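Peptidoglycan-binding domain 1 (Burkholderia, PDB 5NM7) probably degrades bacterial cell-wall peptidoglycan as a phage endolysin, combining a peptidoglycan-binding domain with a large lysozyme-like N-acetylmuramidase domain. Local coordinates at residues D110-I115 against A156-L161; L116-I121 against Q182-H187. All coordinates share one frame; numbering follows the deposited sequence.

Contact 1: D110-I115 against A156-L161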
ATOM      1  N   ASP A 110     -13.776  -3.242  -8.195  1.00 25.69           N
ATOM      2  CA  ASP A 110     -14.610  -2.379  -9.028  1.00 24.28           C
ATOM      3  C   ASP A 110     -13.882  -1.199  -9.675  1.00 24.47           C
ATOM      4  O   ASP A 110     -14.466  -0.474 -10.476  1.00 23.11           O
ATOM      5  CB  ASP A 110     -15.917  -1.922  -8.277  1.00 23.95           C
ATOM      6  CG  ASP A 110     -15.675  -0.970  -7.118  1.00 23.60           C
ATOM      7  OD1 ASP A 110     -16.365  -1.116  -6.074  1.00 24.59           O
ATOM      8  OD2 ASP A 110     -14.793  -0.077  -7.237  1.00 24.17           O
ATOM      9  N   GLY A 111     -12.625  -0.946  -9.254  1.00 22.48           N
ATOM     10  CA  GLY A 111     -11.762   0.002  -9.912  1.00 20.87           C
ATOM     11  C   GLY A 111     -11.556   1.293  -9.119  1.00 22.42           C
ATOM     12  O   GLY A 111     -10.747   2.105  -9.500  1.00 23.08           O
ATOM     13  N   ARG A 112     -12.332   1.484  -8.049  1.00 19.37           N
ATOM     14  CA  ARG A 112     -12.203   2.679  -7.230  1.00 19.31           C
ATOM     15  C   ARG A 112     -11.077   2.448  -6.252  1.00 19.06           C
ATOM     16  O   ARG A 112     -10.811   1.323  -5.856  1.00 19.20           O
ATOM     17  CB  ARG A 112     -13.486   2.955  -6.480  1.00 19.71           C
ATOM     18  CG  ARG A 112     -14.637   3.265  -7.451  1.00 21.05           C
ATOM     19  CD  ARG A 112     -15.925   3.458  -6.726  1.00 21.03           C
ATOM     20  NE  ARG A 112     -16.413   2.222  -6.116  1.00 21.32           N
ATOM     21  CZ  ARG A 112     -17.546   2.109  -5.410  1.00 21.94           C
ATOM     22  NH1 ARG A 112     -18.356   3.151  -5.245  1.00 23.07           N
ATOM     23  NH2 ARG A 112     -17.892   0.946  -4.882  1.00 21.89           N
ATOM     24  N   PRO A 113     -10.451   3.533  -5.794  1.00 18.85           N
ATOM     25  CA  PRO A 113      -9.408   3.321  -4.774  1.00 19.29           C
ATOM     26  C   PRO A 113      -9.921   2.710  -3.466  1.00 17.80           C
ATOM     27  O   PRO A 113     -11.063   2.930  -3.050  1.00 18.26           O
ATOM     28  CB  PRO A 113      -8.832   4.731  -4.552  1.00 19.99           C
ATOM     29  CG  PRO A 113      -9.702   5.679  -5.287  1.00 19.70           C
ATOM     30  CD  PRO A 113     -10.643   4.940  -6.172  1.00 20.03           C
ATOM     31  N   VAL A 114      -9.053   1.969  -2.782  1.00 17.76           N
ATOM     32  CA  VAL A 114      -9.348   1.450  -1.458  1.00 18.23           C
ATOM     33  C   VAL A 114      -9.435   2.630  -0.488  1.00 18.17           C
ATOM     34  O   VAL A 114      -8.602   3.532  -0.550  1.00 19.05           O
ATOM     35  CB  VAL A 114      -8.282   0.424  -1.018  1.00 21.14           C
ATOM     36  CG1 VAL A 114      -8.563  -0.054   0.391  1.00 24.92           C
ATOM     37  CG2 VAL A 114      -8.297  -0.769  -1.975  1.00 21.72           C
ATOM     38  N   ILE A 115     -10.485   2.644   0.314  1.00 16.05           N
ATOM     39  CA  ILE A 115     -10.749   3.741   1.257  1.00 16.73           C
ATOM     40  C   ILE A 115     -11.159   3.231   2.594  1.00 16.80           C
ATOM     41  O   ILE A 115     -11.621   2.097   2.744  1.00 16.89           O
ATOM     42  CB  ILE A 115     -11.838   4.730   0.747  1.00 17.70           C
ATOM     43  CG1 ILE A 115     -13.133   3.994   0.421  1.00 17.56           C
ATOM     44  CG2 ILE A 115     -11.346   5.502  -0.442  1.00 18.09           C
ATOM     45  CD1 ILE A 115     -14.321   4.896   0.380  1.00 17.63           C
ATOM     46  N   ALA A 156     -18.332  -1.258   0.459  1.00 20.31           N
ATOM     47  CA  ALA A 156     -19.346  -0.689   1.353  1.00 20.97           C
ATOM     48  C   ALA A 156     -18.863   0.623   1.993  1.00 20.38           C
ATOM     49  O   ALA A 156     -19.674   1.441   2.378  1.00 18.96           O
ATOM     50  CB  ALA A 156     -19.795  -1.677   2.399  1.00 23.19           C
ATOM     51  N   GLU A 157     -17.546   0.846   2.058  1.00 20.39           N
ATOM     52  CA  GLU A 157     -17.060   2.152   2.483  1.00 19.56           C
ATOM     53  C   GLU A 157     -17.531   3.282   1.609  1.00 19.28           C
ATOM     54  O   GLU A 157     -17.728   4.366   2.116  1.00 20.16           O
ATOM     55  CB  GLU A 157     -15.550   2.247   2.510  1.00 20.82           C
ATOM     56  CG  GLU A 157     -14.940   1.547   3.683  1.00 22.37           C
ATOM     57  CD  GLU A 157     -15.451   2.046   5.014  1.00 23.35           C
ATOM     58  OE1 GLU A 157     -15.200   3.216   5.394  1.00 23.86           O
ATOM     59  OE2 GLU A 157     -16.096   1.250   5.711  1.00 22.92           O
ATOM     60  N   TYR A 158     -17.707   3.031   0.306  1.00 16.67           N
ATOM     61  CA  TYR A 158     -18.178   4.085  -0.598  1.00 17.60           C
ATOM     62  C   TYR A 158     -19.601   4.517  -0.295  1.00 18.17           C
ATOM     63  O   TYR A 158     -19.941   5.674  -0.539  1.00 18.39           O
ATOM     64  CB  TYR A 158     -18.026   3.706  -2.048  1.00 19.01           C
ATOM     65  CG  TYR A 158     -16.632   4.001  -2.517  1.00 17.14           C
ATOM     66  CD1 TYR A 158     -16.278   5.273  -2.907  1.00 17.50           C
ATOM     67  CD2 TYR A 158     -15.650   3.024  -2.474  1.00 17.77           C
ATOM     68  CE1 TYR A 158     -14.981   5.568  -3.298  1.00 17.69           C
ATOM     69  CE2 TYR A 158     -14.348   3.283  -2.900  1.00 16.91           C
ATOM     70  CZ  TYR A 158     -13.999   4.560  -3.268  1.00 17.77           C
ATOM     71  OH  TYR A 158     -12.723   4.866  -3.699  1.00 18.82           O
ATOM     72  N   ALA A 159     -20.412   3.617   0.217  1.00 19.50           N
ATOM     73  CA  ALA A 159     -21.771   3.982   0.683  1.00 20.58           C
ATOM     74  C   ALA A 159     -21.688   4.955   1.859  1.00 20.72           C
ATOM     75  O   ALA A 159     -22.406   5.961   1.899  1.00 21.76           O
ATOM     76  CB  ALA A 159     -22.593   2.744   1.037  1.00 22.64           C
ATOM     77  N   ARG A 160     -20.799   4.665   2.814  1.00 20.46           N
ATOM     78  CA  ARG A 160     -20.584   5.564   3.938  1.00 20.38           C
ATOM     79  C   ARG A 160     -20.047   6.929   3.454  1.00 19.96           C
ATOM     80  O   ARG A 160     -20.516   7.987   3.908  1.00 21.96           O
ATOM     81  CB  ARG A 160     -19.616   4.940   4.935  1.00 21.33           C
ATOM     82  CG  ARG A 160     -20.153   3.686   5.603  1.00 21.78           C
ATOM     83  CD  ARG A 160     -19.137   3.134   6.598  1.00 22.06           C
ATOM     84  NE  ARG A 160     -19.130   3.963   7.770  1.00 22.79           N
ATOM     85  CZ  ARG A 160     -18.088   4.328   8.480  1.00 28.89           C
ATOM     86  NH1 ARG A 160     -16.803   4.011   8.108  1.00 27.64           N
ATOM     87  NH2 ARG A 160     -18.354   5.066   9.568  1.00 28.11           N
ATOM     88  N   LEU A 161     -19.051   6.898   2.573  1.00 18.23           N
ATOM     89  CA  LEU A 161     -18.470   8.118   2.011  1.00 18.06           C
ATOM     90  C   LEU A 161     -19.566   8.953   1.275  1.00 20.09           C
ATOM     91  O   LEU A 161     -19.687  10.159   1.498  1.00 19.20           O
ATOM     92  CB  LEU A 161     -17.342   7.820   1.051  1.00 19.45           C
ATOM     93  CG  LEU A 161     -16.683   9.023   0.373  1.00 18.32           C
ATOM     94  CD1 LEU A 161     -16.160  10.009   1.384  1.00 20.63           C
ATOM     95  CD2 LEU A 161     -15.583   8.591  -0.580  1.00 19.65           C
TER

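Contact 2: L116-I121 against Q182-H187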
ATOM      1  N   LEU A 116     -11.013   4.096   3.601  1.00 16.10           N
ATOM      2  CA  LEU A 116     -11.632   3.896   4.891  1.00 17.46           C
ATOM      3  C   LEU A 116     -12.090   5.239   5.391  1.00 18.06           C
ATOM      4  O   LEU A 116     -11.293   6.183   5.511  1.00 18.36           O
ATOM      5  CB  LEU A 116     -10.685   3.250   5.912  1.00 18.11           C
ATOM      6  CG  LEU A 116     -11.353   2.677   7.164  1.00 18.58           C
ATOM      7  CD1 LEU A 116     -12.161   1.431   6.805  1.00 20.29           C
ATOM      8  CD2 LEU A 116     -10.304   2.311   8.208  1.00 19.03           C
ATOM      9  N   TYR A 117     -13.392   5.352   5.618  1.00 18.22           N
ATOM     10  CA  TYR A 117     -13.980   6.588   6.083  1.00 18.25           C
ATOM     11  C   TYR A 117     -13.952   6.648   7.621  1.00 18.13           C
ATOM     12  O   TYR A 117     -14.229   5.642   8.275  1.00 18.45           O
ATOM     13  CB  TYR A 117     -15.406   6.686   5.530  1.00 17.75           C
ATOM     14  CG  TYR A 117     -16.190   7.816   6.152  1.00 19.26           C
ATOM     15  CD1 TYR A 117     -17.056   7.568   7.187  1.00 18.92           C
ATOM     16  CD2 TYR A 117     -16.009   9.131   5.728  1.00 18.06           C
ATOM     17  CE1 TYR A 117     -17.752   8.583   7.801  1.00 19.68           C
ATOM     18  CE2 TYR A 117     -16.699  10.155   6.334  1.00 20.92           C
ATOM     19  CZ  TYR A 117     -17.578   9.866   7.359  1.00 19.19           C
ATOM     20  OH  TYR A 117     -18.282  10.871   7.998  1.00 21.70           O
ATOM     21  N   GLU A 118     -13.548   7.802   8.165  1.00 17.48           N
ATOM     22  CA  GLU A 118     -13.269   7.986   9.589  1.00 19.04           C
ATOM     23  C   GLU A 118     -14.227   9.030  10.167  1.00 20.18           C
ATOM     24  O   GLU A 118     -14.012  10.247  10.027  1.00 20.00           O
ATOM     25  CB  GLU A 118     -11.829   8.455   9.799  1.00 19.67           C
ATOM     26  CG  GLU A 118     -10.752   7.495   9.284  1.00 20.98           C
ATOM     27  CD  GLU A 118     -10.548   6.285  10.170  1.00 21.15           C
ATOM     28  OE1 GLU A 118     -11.262   6.144  11.165  1.00 23.27           O
ATOM     29  OE2 GLU A 118      -9.650   5.470   9.855  1.00 23.07           O
ATOM     30  N   ARG A 119     -15.292   8.537  10.790  1.00 20.48           N
ATOM     31  CA  ARG A 119     -16.366   9.381  11.298  1.00 21.59           C
ATOM     32  C   ARG A 119     -15.919  10.363  12.364  1.00 22.10           C
ATOM     33  O   ARG A 119     -16.502  11.446  12.491  1.00 22.51           O
ATOM     34  CB  ARG A 119     -17.503   8.533  11.842  1.00 22.25           C
ATOM     35  CG  ARG A 119     -17.147   7.690  13.038  1.00 23.67           C
ATOM     36  CD  ARG A 119     -18.335   6.887  13.469  1.00 25.92           C
ATOM     37  NE  ARG A 119     -18.050   6.124  14.661  1.00 25.48           N
ATOM     38  CZ  ARG A 119     -18.787   5.116  15.118  1.00 27.72           C
ATOM     39  NH1 ARG A 119     -19.920   4.754  14.500  1.00 28.23           N
ATOM     40  NH2 ARG A 119     -18.377   4.459  16.192  1.00 29.59           N
ATOM     41  N   HIS A 120     -14.899   9.968  13.132  1.00 23.09           N
ATOM     42  CA  HIS A 120     -14.322  10.893  14.139  1.00 24.93           C
ATOM     43  C   HIS A 120     -13.508  12.021  13.523  1.00 24.35           C
ATOM     44  O   HIS A 120     -13.472  13.126  14.073  1.00 26.58           O
ATOM     45  CB  HIS A 120     -13.573  10.112  15.220  1.00 25.04           C
ATOM     46  CG  HIS A 120     -12.256   9.586  14.791  1.00 24.93           C
ATOM     47  ND1 HIS A 120     -12.122   8.536  13.905  1.00 25.00           N
ATOM     48  CD2 HIS A 120     -10.997   9.961  15.124  1.00 25.82           C
ATOM     49  CE1 HIS A 120     -10.834   8.306  13.698  1.00 27.19           C
ATOM     50  NE2 HIS A 120     -10.135   9.135  14.455  1.00 25.55           N
ATOM     51  N   ILE A 121     -12.890  11.787  12.367  1.00 21.75           N
ATOM     52  CA  ILE A 121     -12.255  12.848  11.631  1.00 23.84           C
ATOM     53  C   ILE A 121     -13.300  13.718  10.928  1.00 25.19           C
ATOM     54  O   ILE A 121     -13.113  14.938  10.795  1.00 24.87           O
ATOM     55  CB  ILE A 121     -11.216  12.313  10.611  1.00 22.45           C
ATOM     56  CG1 ILE A 121     -10.159  11.440  11.313  1.00 22.81           C
ATOM     57  CG2 ILE A 121     -10.540  13.444   9.867  1.00 21.88           C
ATOM     58  CD1 ILE A 121      -9.403  12.137  12.438  1.00 24.93           C
ATOM     59  N   GLN A 182      -3.176   4.445   2.358  1.00 14.95           N
ATOM     60  CA  GLN A 182      -4.214   4.943   3.229  1.00 15.50           C
ATOM     61  C   GLN A 182      -3.881   6.321   3.814  1.00 15.25           C
ATOM     62  O   GLN A 182      -3.884   6.517   5.042  1.00 16.56           O
ATOM     63  CB  GLN A 182      -4.570   3.888   4.279  1.00 17.22           C
ATOM     64  CG  GLN A 182      -5.272   2.692   3.662  1.00 17.56           C
ATOM     65  CD  GLN A 182      -6.683   3.045   3.205  1.00 17.99           C
ATOM     66  OE1 GLN A 182      -7.569   3.186   4.041  1.00 18.76           O
ATOM     67  NE2 GLN A 182      -6.875   3.232   1.922  1.00 18.15           N
ATOM     68  N   ILE A 183      -3.553   7.234   2.911  1.00 15.70           N
ATOM     69  CA  ILE A 183      -3.242   8.615   3.302  1.00 16.18           C
ATOM     70  C   ILE A 183      -4.555   9.346   3.536  1.00 17.53           C
ATOM     71  O   ILE A 183      -5.457   9.327   2.667  1.00 16.94           O
ATOM     72  CB  ILE A 183      -2.363   9.293   2.268  1.00 16.69           C
ATOM     73  CG1 ILE A 183      -1.064   8.509   2.031  1.00 16.65           C
ATOM     74  CG2 ILE A 183      -2.082  10.740   2.675  1.00 17.06           C
ATOM     75  CD1 ILE A 183      -0.188   8.304   3.249  1.00 17.72           C
ATOM     76  N   MET A 184      -4.686   9.984   4.707  1.00 16.82           N
ATOM     77  CA  MET A 184      -5.868  10.768   4.995  1.00 18.21           C
ATOM     78  C   MET A 184      -5.997  11.974   4.083  1.00 17.89           C
ATOM     79  O   MET A 184      -5.049  12.723   3.858  1.00 17.84           O
ATOM     80  CB  MET A 184      -5.891  11.209   6.431  1.00 19.02           C
ATOM     81  CG  MET A 184      -6.064  10.088   7.437  1.00 20.49           C
ATOM     82  SD  MET A 184      -7.637   9.228   7.315  1.00 22.91           S
ATOM     83  CE  MET A 184      -8.854  10.516   7.524  1.00 21.82           C
ATOM     84  N   GLY A 185      -7.199  12.182   3.559  1.00 16.65           N
ATOM     85  CA  GLY A 185      -7.470  13.264   2.669  1.00 16.17           C
ATOM     86  C   GLY A 185      -7.168  14.656   3.271  1.00 16.53           C
ATOM     87  O   GLY A 185      -6.800  15.553   2.527  1.00 16.73           O
ATOM     88  N   PHE A 186      -7.281  14.796   4.589  1.00 17.91           N
ATOM     89  CA  PHE A 186      -7.031  16.102   5.209  1.00 18.83           C
ATOM     90  C   PHE A 186      -5.583  16.585   5.079  1.00 19.94           C
ATOM     91  O   PHE A 186      -5.300  17.790   5.318  1.00 18.62           O
ATOM     92  CB  PHE A 186      -7.498  16.148   6.650  1.00 19.67           C
ATOM     93  CG  PHE A 186      -6.723  15.293   7.618  1.00 19.69           C
ATOM     94  CD1 PHE A 186      -5.436  15.646   8.030  1.00 22.41           C
ATOM     95  CD2 PHE A 186      -7.294  14.163   8.167  1.00 18.96           C
ATOM     96  CE1 PHE A 186      -4.744  14.850   8.938  1.00 22.03           C
ATOM     97  CE2 PHE A 186      -6.620  13.370   9.072  1.00 19.31           C
ATOM     98  CZ  PHE A 186      -5.341  13.712   9.461  1.00 21.91           C
ATOM     99  N   HIS A 187      -4.680  15.706   4.684  1.00 18.65           N
ATOM    100  CA  HIS A 187      -3.305  16.108   4.370  1.00 20.30           C
ATOM    101  C   HIS A 187      -3.136  16.819   3.033  1.00 19.55           C
ATOM    102  O   HIS A 187      -2.030  17.217   2.704  1.00 20.72           O
ATOM    103  CB  HIS A 187      -2.351  14.892   4.473  1.00 20.38           C
ATOM    104  CG  HIS A 187      -2.136  14.415   5.868  1.00 21.73           C
ATOM    105  ND1 HIS A 187      -1.325  15.080   6.770  1.00 21.68           N
ATOM    106  CD2 HIS A 187      -2.643  13.355   6.528  1.00 21.86           C
ATOM    107  CE1 HIS A 187      -1.355  14.453   7.927  1.00 23.03           C
ATOM    108  NE2 HIS A 187      -2.136  13.393   7.807  1.00 24.53           N
TER

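Contact 1: D110-I115 against A156-L161
A bend at chi3 (-68°) places NE of Arg112 over one face of the Tyr158 ring, while chi1 of Ile115 (56°) sets CG1 between its backbone N and carbonyl carbon, close to the other face of the same ring. The ring of Tyr158, projecting from helix 156-167, is sandwiched between Arg112 and Ile115, both of 110-115, within the lysozyme-like muramidase domain. On the first face, Arg112 CD lies 4.0 Å from the Tyr158 ring centroid, over its centre, and the guanidinium continues flat above CG with the planes 16° apart, an off-centre cation-pi stack. On the opposite face, Ile115 CD1 makes a CH-pi contact 3.5 Å from the Tyr158 centroid. The CD1 methyl, ending the longer arm of Ile115, also touches Glu157 CB and, 4.0 Å away, Leu161 CD2, so the loop meets the helix along an apolar strip.

Arginine suits its place because its long apolar arm covers the ring while its charged end is held side-on by Asp110: NH2 of Arg112 binds Asp110 OD1 at 2.8 Å and NE of Arg112 binds Asp110 OD2 at 3.0 Å. OD2 also accepts from Arg112 N, closing an Asx turn, and the positive phi of Gly111 within it would press a CB against the preceding carbonyl. NE and NH2 both meet the carboxylate from above its plane, and the two-point grip probably limits rotation of the guanidinium. The carboxylate of Glu157 turns elsewhere, to Ala152 N, Gly153 N and Tyr117 N. At the ring's edge, Tyr158 OH donates to an in-plane lone pair of Pro113 O, 2.6 Å away.

Contact 2: L116-I121 against Q182-H187
Met184, Ile121 and Leu116 bury the most surface here, and the methionine reaches across to Glu118 and Ile121, at the start of helix 119-128. Successive bends along its chain, the last at chi3 (-57°), bring its CE methyl to Glu118 CG at 4.0 Å and to Ile121 CG2 at 4.1 Å. A flexible, unbranched thioether suits this position, since it can curl into the corner between a strand end and a helix start. Its SD also lies near Glu118 CG, where the two side chains cross at about a right angle.

Ile121 offers two neighbours the same branch. Its CG2, anti to the backbone N, points between Met184 and Phe186 and comes within 3.7 Å of Phe186 CD2, approaching the ring obliquely. A beta-branched residue is well placed on the first turn of a helix to present such a methyl from close to the backbone. Leu116 makes a different contact: its CB packs 3.6 Å from Gln182 OE1, an oxygen engaged by Ser177 OG, while Gln182 NE2 binds Gly179 O. The joining force across the two segments is therefore van der Waals packing; Glu118 likewise uses its aliphatic CG here and sends OE1 to Tyr151 OH.

Leu116 and Met184 belong to the two outer strands, 115-117 and 183-184, of a small antiparallel sheet. Strand 176-178 runs between them and carries the backbone hydrogen bonds, while Glu118 occupies the N-cap position of helix 119-128, whose first turn extends the packing toward Met184 and Phe186.

From the N terminus the chain first forms the peptidoglycan-binding region, then runs through helix 91-101 into the loop 110-115, strand 115-117 and helix 119-128, so the first halves of both contacts are consecutive. Contact 1 closes first, when helix 156-167 returns to the loop after 40 intervening residues. Contact 2 closes after 60, once the chain has made strand 176-178 and reached 183-184. The two closures cross, since their segments alternate along the chain. Their centres lie 13 Å apart, and Arg160 NH1 bonds weakly to Tyr117 O. Together they join the small sheet to helix 156-167 and to the start of helix 119-128, all within the muramidase family region.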